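Local coordinates for protein xylan esterase 1 (Thermoanaerobacterium sp. 'JW/SL YS485', PDB 3FCY) that probably hydrolyses acetyl esters on xylan, acting as a serine esterase of the alpha/beta-hydrolase fold in carbohydrate esterase family 7, at residues Leu245-Tyr250 and Met297-Pro302; Ser229-Leu234 and Leu291-Leu296. One frame throughout, in Å; residues are numbered along the deposited sequence.

Interaction 1: residues Leu245-Tyr250 and Met297-Pro302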
loop_
_atom_site.group_PDB
_atom_site.type_symbol
_atom_site.label_atom_id
_atom_site.label_comp_id
_atom_site.label_asym_id
_atom_site.label_seq_id
_atom_site.Cartn_x
_atom_site.Cartn_y
_atom_site.Cartn_z
ATOM N N LEU A 245 11.511 9.954 10.692
ATOM C CA LEU A 245 11.695 9.853 9.250
ATOM C C LEU A 245 12.994 9.145 8.885
ATOM O O LEU A 245 13.424 9.173 7.728
ATOM C CB LEU A 245 11.661 11.257 8.629
ATOM C CG LEU A 245 10.430 11.652 7.804
ATOM C CD1 LEU A 245 9.214 10.873 8.245
ATOM C CD2 LEU A 245 10.200 13.153 7.929
ATOM N N ALA A 246 13.628 8.525 9.877
ATOM C CA ALA A 246 14.860 7.784 9.640
ATOM C C ALA A 246 14.454 6.502 8.917
ATOM O O ALA A 246 14.600 5.395 9.440
ATOM C CB ALA A 246 15.556 7.456 10.961
ATOM N N LYS A 247 13.913 6.682 7.720
ATOM C CA LYS A 247 13.466 5.582 6.880
ATOM C C LYS A 247 13.776 5.956 5.438
ATOM O O LYS A 247 14.378 7.003 5.177
ATOM C CB LYS A 247 11.960 5.339 7.066
ATOM C CG LYS A 247 11.069 6.537 6.753
ATOM C CD LYS A 247 9.609 6.225 7.078
ATOM C CE LYS A 247 8.693 7.431 6.875
ATOM N NZ LYS A 247 8.590 7.881 5.452
ATOM N N ASN A 248 13.366 5.110 4.500
ATOM C CA ASN A 248 13.643 5.372 3.095
ATOM C C ASN A 248 15.159 5.489 2.941
ATOM O O ASN A 248 15.889 4.564 3.298
ATOM C CB ASN A 248 12.951 6.665 2.645
ATOM C CG ASN A 248 11.436 6.600 2.794
ATOM O OD1 ASN A 248 10.792 5.691 2.269
ATOM N ND2 ASN A 248 10.864 7.567 3.509
ATOM N N ALA A 249 15.636 6.625 2.438
ATOM C CA ALA A 249 17.074 6.818 2.247
ATOM C C ALA A 249 17.869 6.789 3.553
ATOM O O ALA A 249 19.035 6.390 3.568
ATOM C CB ALA A 249 17.331 8.132 1.508
ATOM N N TYR A 250 17.236 7.201 4.647
ATOM C CA TYR A 250 17.889 7.228 5.955
ATOM C C TYR A 250 17.564 6.015 6.834
ATOM O O TYR A 250 17.831 6.025 8.039
ATOM C CB TYR A 250 17.492 8.503 6.702
ATOM C CG TYR A 250 18.176 9.767 6.213
ATOM C CD1 TYR A 250 19.548 9.959 6.401
ATOM C CD2 TYR A 250 17.444 10.791 5.607
ATOM C CE1 TYR A 250 20.175 11.143 6.001
ATOM C CE2 TYR A 250 18.062 11.985 5.201
ATOM C CZ TYR A 250 19.428 12.150 5.404
ATOM O OH TYR A 250 20.044 13.322 5.016
ATOM N N MET A 297 7.193 18.854 0.391
ATOM C CA MET A 297 6.505 17.578 0.557
ATOM C C MET A 297 7.537 16.450 0.630
ATOM O O MET A 297 7.183 15.273 0.681
ATOM C CB MET A 297 5.558 17.320 -0.621
ATOM C CG MET A 297 4.414 18.321 -0.754
ATOM S SD MET A 297 3.413 18.433 0.742
ATOM C CE MET A 297 2.378 16.964 0.557
ATOM N N ASP A 298 8.815 16.820 0.632
ATOM C CA ASP A 298 9.906 15.845 0.670
ATOM C C ASP A 298 10.087 15.200 2.040
ATOM O O ASP A 298 10.532 15.854 2.984
ATOM C CB ASP A 298 11.224 16.513 0.263
ATOM C CG ASP A 298 12.335 15.507 0.001
ATOM O OD1 ASP A 298 12.334 14.427 0.635
ATOM O OD2 ASP A 298 13.221 15.803 -0.830
ATOM N N GLN A 299 9.750 13.917 2.144
ATOM C CA GLN A 299 9.910 13.192 3.401
ATOM C C GLN A 299 11.200 12.370 3.411
ATOM O O GLN A 299 11.596 11.837 4.446
ATOM C CB GLN A 299 8.694 12.294 3.658
ATOM C CG GLN A 299 7.479 13.073 4.155
ATOM C CD GLN A 299 6.236 12.217 4.290
ATOM O OE1 GLN A 299 6.262 11.153 4.911
ATOM N NE2 GLN A 299 5.134 12.684 3.716
ATOM N N VAL A 300 11.848 12.273 2.254
ATOM C CA VAL A 300 13.107 11.545 2.129
ATOM C C VAL A 300 14.197 12.431 2.743
ATOM O O VAL A 300 15.004 11.980 3.557
ATOM C CB VAL A 300 13.432 11.266 0.647
ATOM C CG1 VAL A 300 14.753 10.522 0.524
ATOM C CG2 VAL A 300 12.308 10.452 0.025
ATOM N N CYS A 301 14.214 13.696 2.333
ATOM C CA CYS A 301 15.154 14.674 2.864
ATOM C C CYS A 301 14.293 15.793 3.441
ATOM O O CYS A 301 14.004 16.789 2.767
ATOM C CB CYS A 301 16.070 15.226 1.766
ATOM S SG CYS A 301 17.333 14.062 1.160
ATOM N N PRO A 302 13.863 15.633 4.699
ATOM C CA PRO A 302 13.024 16.603 5.409
ATOM C C PRO A 302 13.449 18.043 5.142
ATOM O O PRO A 302 14.628 18.375 5.231
ATOM C CB PRO A 302 13.209 16.207 6.869
ATOM C CG PRO A 302 13.361 14.721 6.783
ATOM C CD PRO A 302 14.305 14.559 5.609
HETATM O O HOH W 1 12.537 9.441 5.047
HETATM O O HOH W 2 14.967 9.168 3.783
#
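The acid loop of the predicted catalytic triad, which follows strand 289-295 of this alpha/beta hydrolase, rests through Gln299, Val300 and Pro302 on Leu245, Ala249 and Tyr250 of a second irregular loop. Two apolar touches frame the contact. At one end, the CD2 branch of Leu245 meets CG of the Pro302 ring at 3.7 Å, the two side chains running past one another in opposite senses, while Leu245 CG lies against the carbonyl oxygen of Gln299. At the other end, Val300 turns CG1 anti to its own nitrogen (chi1 179°), which carries this methyl to the CB of Ala249; the valine side chain also packs on His327, another predicted triad member. Between these ends the loops turn backbone carbonyls toward each other, and water joins what cannot bond directly. One water bridges Leu245 O (2.8 Å) and Gln299 O, and a second spans Lys247 O and Val300 O (2.8 Å); other acceptors nearby may compete for their protons. Val300 O also approaches the rim of the Tyr250 ring, close to the ring plane, 3.4 Å from CD2 and almost as near to CE2. The acid itself is held within its own loop by an Asx motif. Asp298 OD1 takes a nearly straight bond from Cys301 N (2.6 Å) and a weak one from Val300 N, leaving OD2 to bond ND1 of His327. The Cys301 N-H reaches OD1 from above, 47° out of the carboxylate plane.

Interaction 2: residues Ser229-Leu234 and Leu291-Leu296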
loop_
_atom_site.group_PDB
_atom_site.type_symbol
_atom_site.label_atom_id
_atom_site.label_comp_id
_atom_site.label_asym_id
_atom_site.label_seq_id
_atom_site.Cartn_x
_atom_site.Cartn_y
_atom_site.Cartn_z
ATOM N N SER A 229 22.875 22.771 -5.104
ATOM C CA SER A 229 22.523 21.656 -4.235
ATOM C C SER A 229 21.010 21.477 -4.185
ATOM O O SER A 229 20.292 22.278 -3.578
ATOM C CB SER A 229 23.074 21.909 -2.831
ATOM O OG SER A 229 22.851 20.799 -1.984
ATOM N N GLU A 230 20.535 20.419 -4.831
ATOM C CA GLU A 230 19.112 20.120 -4.894
ATOM C C GLU A 230 18.692 19.130 -3.816
ATOM O O GLU A 230 19.208 18.015 -3.757
ATOM C CB GLU A 230 18.774 19.577 -6.283
ATOM C CG GLU A 230 19.069 20.583 -7.379
ATOM C CD GLU A 230 18.833 20.044 -8.772
ATOM O OE1 GLU A 230 17.729 19.529 -9.040
ATOM O OE2 GLU A 230 19.752 20.151 -9.606
ATOM N N TYR A 231 17.744 19.546 -2.977
ATOM C CA TYR A 231 17.249 18.719 -1.875
ATOM C C TYR A 231 18.343 17.794 -1.353
ATOM O O TYR A 231 18.248 16.570 -1.453
ATOM C CB TYR A 231 16.005 17.917 -2.308
ATOM C CG TYR A 231 16.035 17.307 -3.699
ATOM C CD1 TYR A 231 16.265 15.942 -3.883
ATOM C CD2 TYR A 231 15.765 18.082 -4.826
ATOM C CE1 TYR A 231 16.215 15.363 -5.159
ATOM C CE2 TYR A 231 15.715 17.516 -6.100
ATOM C CZ TYR A 231 15.937 16.158 -6.261
ATOM O OH TYR A 231 15.871 15.601 -7.518
ATOM N N PRO A 232 19.398 18.386 -0.768
ATOM C CA PRO A 232 20.544 17.652 -0.221
ATOM C C PRO A 232 20.254 16.577 0.820
ATOM O O PRO A 232 19.407 16.733 1.699
ATOM C CB PRO A 232 21.441 18.764 0.323
ATOM C CG PRO A 232 20.457 19.837 0.710
ATOM C CD PRO A 232 19.506 19.825 -0.462
ATOM N N PHE A 233 20.988 15.481 0.680
ATOM C CA PHE A 233 20.929 14.313 1.551
ATOM C C PHE A 233 22.205 14.432 2.395
ATOM O O PHE A 233 23.090 15.217 2.052
ATOM C CB PHE A 233 20.970 13.063 0.661
ATOM C CG PHE A 233 20.946 11.749 1.401
ATOM C CD1 PHE A 233 19.901 11.425 2.259
ATOM C CD2 PHE A 233 21.934 10.792 1.157
ATOM C CE1 PHE A 233 19.834 10.164 2.857
ATOM C CE2 PHE A 233 21.875 9.533 1.748
ATOM C CZ PHE A 233 20.821 9.219 2.600
ATOM N N LEU A 234 22.294 13.680 3.490
ATOM C CA LEU A 234 23.474 13.695 4.366
ATOM C C LEU A 234 23.576 14.941 5.241
ATOM O O LEU A 234 24.673 15.438 5.508
ATOM C CB LEU A 234 24.758 13.569 3.536
ATOM C CG LEU A 234 24.881 12.364 2.597
ATOM C CD1 LEU A 234 26.183 12.485 1.814
ATOM C CD2 LEU A 234 24.842 11.058 3.393
ATOM N N LEU A 291 23.144 27.940 -4.773
ATOM C CA LEU A 291 21.747 27.973 -5.193
ATOM C C LEU A 291 21.196 26.607 -4.816
ATOM O O LEU A 291 21.702 25.576 -5.271
ATOM C CB LEU A 291 21.603 28.175 -6.706
ATOM C CG LEU A 291 20.158 28.049 -7.219
ATOM C CD1 LEU A 291 19.292 29.155 -6.605
ATOM C CD2 LEU A 291 20.128 28.139 -8.742
ATOM N N MET A 292 20.167 26.594 -3.978
ATOM C CA MET A 292 19.570 25.338 -3.546
ATOM C C MET A 292 18.073 25.322 -3.823
ATOM O O MET A 292 17.479 26.355 -4.132
ATOM C CB MET A 292 19.812 25.134 -2.044
ATOM C CG MET A 292 21.273 24.935 -1.653
ATOM S SD MET A 292 21.514 24.787 0.147
ATOM C CE MET A 292 20.422 23.439 0.513
ATOM N N CYS A 293 17.470 24.141 -3.732
ATOM C CA CYS A 293 16.033 24.016 -3.920
ATOM C C CYS A 293 15.534 23.004 -2.900
ATOM O O CYS A 293 16.270 22.100 -2.500
ATOM C CB CYS A 293 15.680 23.581 -5.351
ATOM S SG CYS A 293 16.202 21.936 -5.844
ATOM N N VAL A 294 14.294 23.176 -2.457
ATOM C CA VAL A 294 13.720 22.287 -1.462
ATOM C C VAL A 294 12.233 22.059 -1.714
ATOM O O VAL A 294 11.483 22.998 -1.989
ATOM C CB VAL A 294 13.927 22.870 -0.036
ATOM C CG1 VAL A 294 13.325 24.266 0.044
ATOM C CG2 VAL A 294 13.306 21.955 1.013
ATOM N N GLY A 295 11.818 20.799 -1.635
ATOM C CA GLY A 295 10.420 20.463 -1.833
ATOM C C GLY A 295 9.795 20.322 -0.461
ATOM O O GLY A 295 10.283 19.543 0.357
ATOM N N LEU A 296 8.722 21.059 -0.197
ATOM C CA LEU A 296 8.089 21.001 1.115
ATOM C C LEU A 296 7.316 19.711 1.397
ATOM O O LEU A 296 6.848 19.494 2.512
ATOM C CB LEU A 296 7.185 22.222 1.318
ATOM C CG LEU A 296 7.882 23.589 1.287
ATOM C CD1 LEU A 296 6.905 24.656 1.769
ATOM C CD2 LEU A 296 9.125 23.582 2.169
#
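The Tyr231 ring presents its edge to the sulfur of Cys293, which lies close to the ring plane, 4.0 Å from CD2, in a Cys sulfur-aromatic contact; the same ring meets the imidazole of His327, a predicted charge-relay residue, edge-to-face. The puckered Pro232 ring is met crosswise, nearly perpendicular, by the Met292 side chain, whose CE methyl reaches CG at 3.6 Å and sits close to CD. These groups gather where strand 226-230 ends beside its parallel neighbour 289-295, in the central alpha/beta-hydrolase sheet. Ser229 straddles Met292 in register: its N donates to Leu291 O at 3.0 Å, its O accepts a weak bond from Cys293 N, and that oxygen also receives a CA-H...O contact from Met292. Tyr231 N then bonds Cys293 O at 3.0 Å before the left-handed backbone of Tyr231 bends the chain away from the sheet. Side chains sort onto the two faces. With Ser229 and Met292 lies helix 303-310, whose Val306 and Tyr310 touch the methionine, and CB of Ser229 packs on Met292 CG at 3.7 Å. Shortening Met292 to an alanine would probably leave the Pro232 ring and Ser229 CB without their apolar partner and open a gap beside Val306 and Tyr310. On the face of Glu230 and Cys293, Phe333 of helix 333-342 packs on both. Here the Cys293 sulfur stands between its own nitrogen and carbonyl carbon (chi1 66°), a position that brings SG to 3.5 Å from both CB and CG of Glu230.

Overall arrangement
Along the chain the four segments come as 229-234, 245-250, 291-296 and 297-302, so the two contacts cross rather than nest. Interaction 2 closes a loop of 56 residues, half of them helical, by pairing two adjacent sheet strands; interaction 1 closes one of 46 residues by joining the loops that lead to helices 251-260 and 303-310. Segment 291-296 runs straight into 297-302, which links the strand pairing inside the sheet to the acid loop. The first two segments also meet: Tyr250 OH probably bonds Leu234 N at 2.7 Å, and its ring packs on Phe233. Cys301 SG lies against Pro232 O, tying the acid loop back to the exit from strand 226-230.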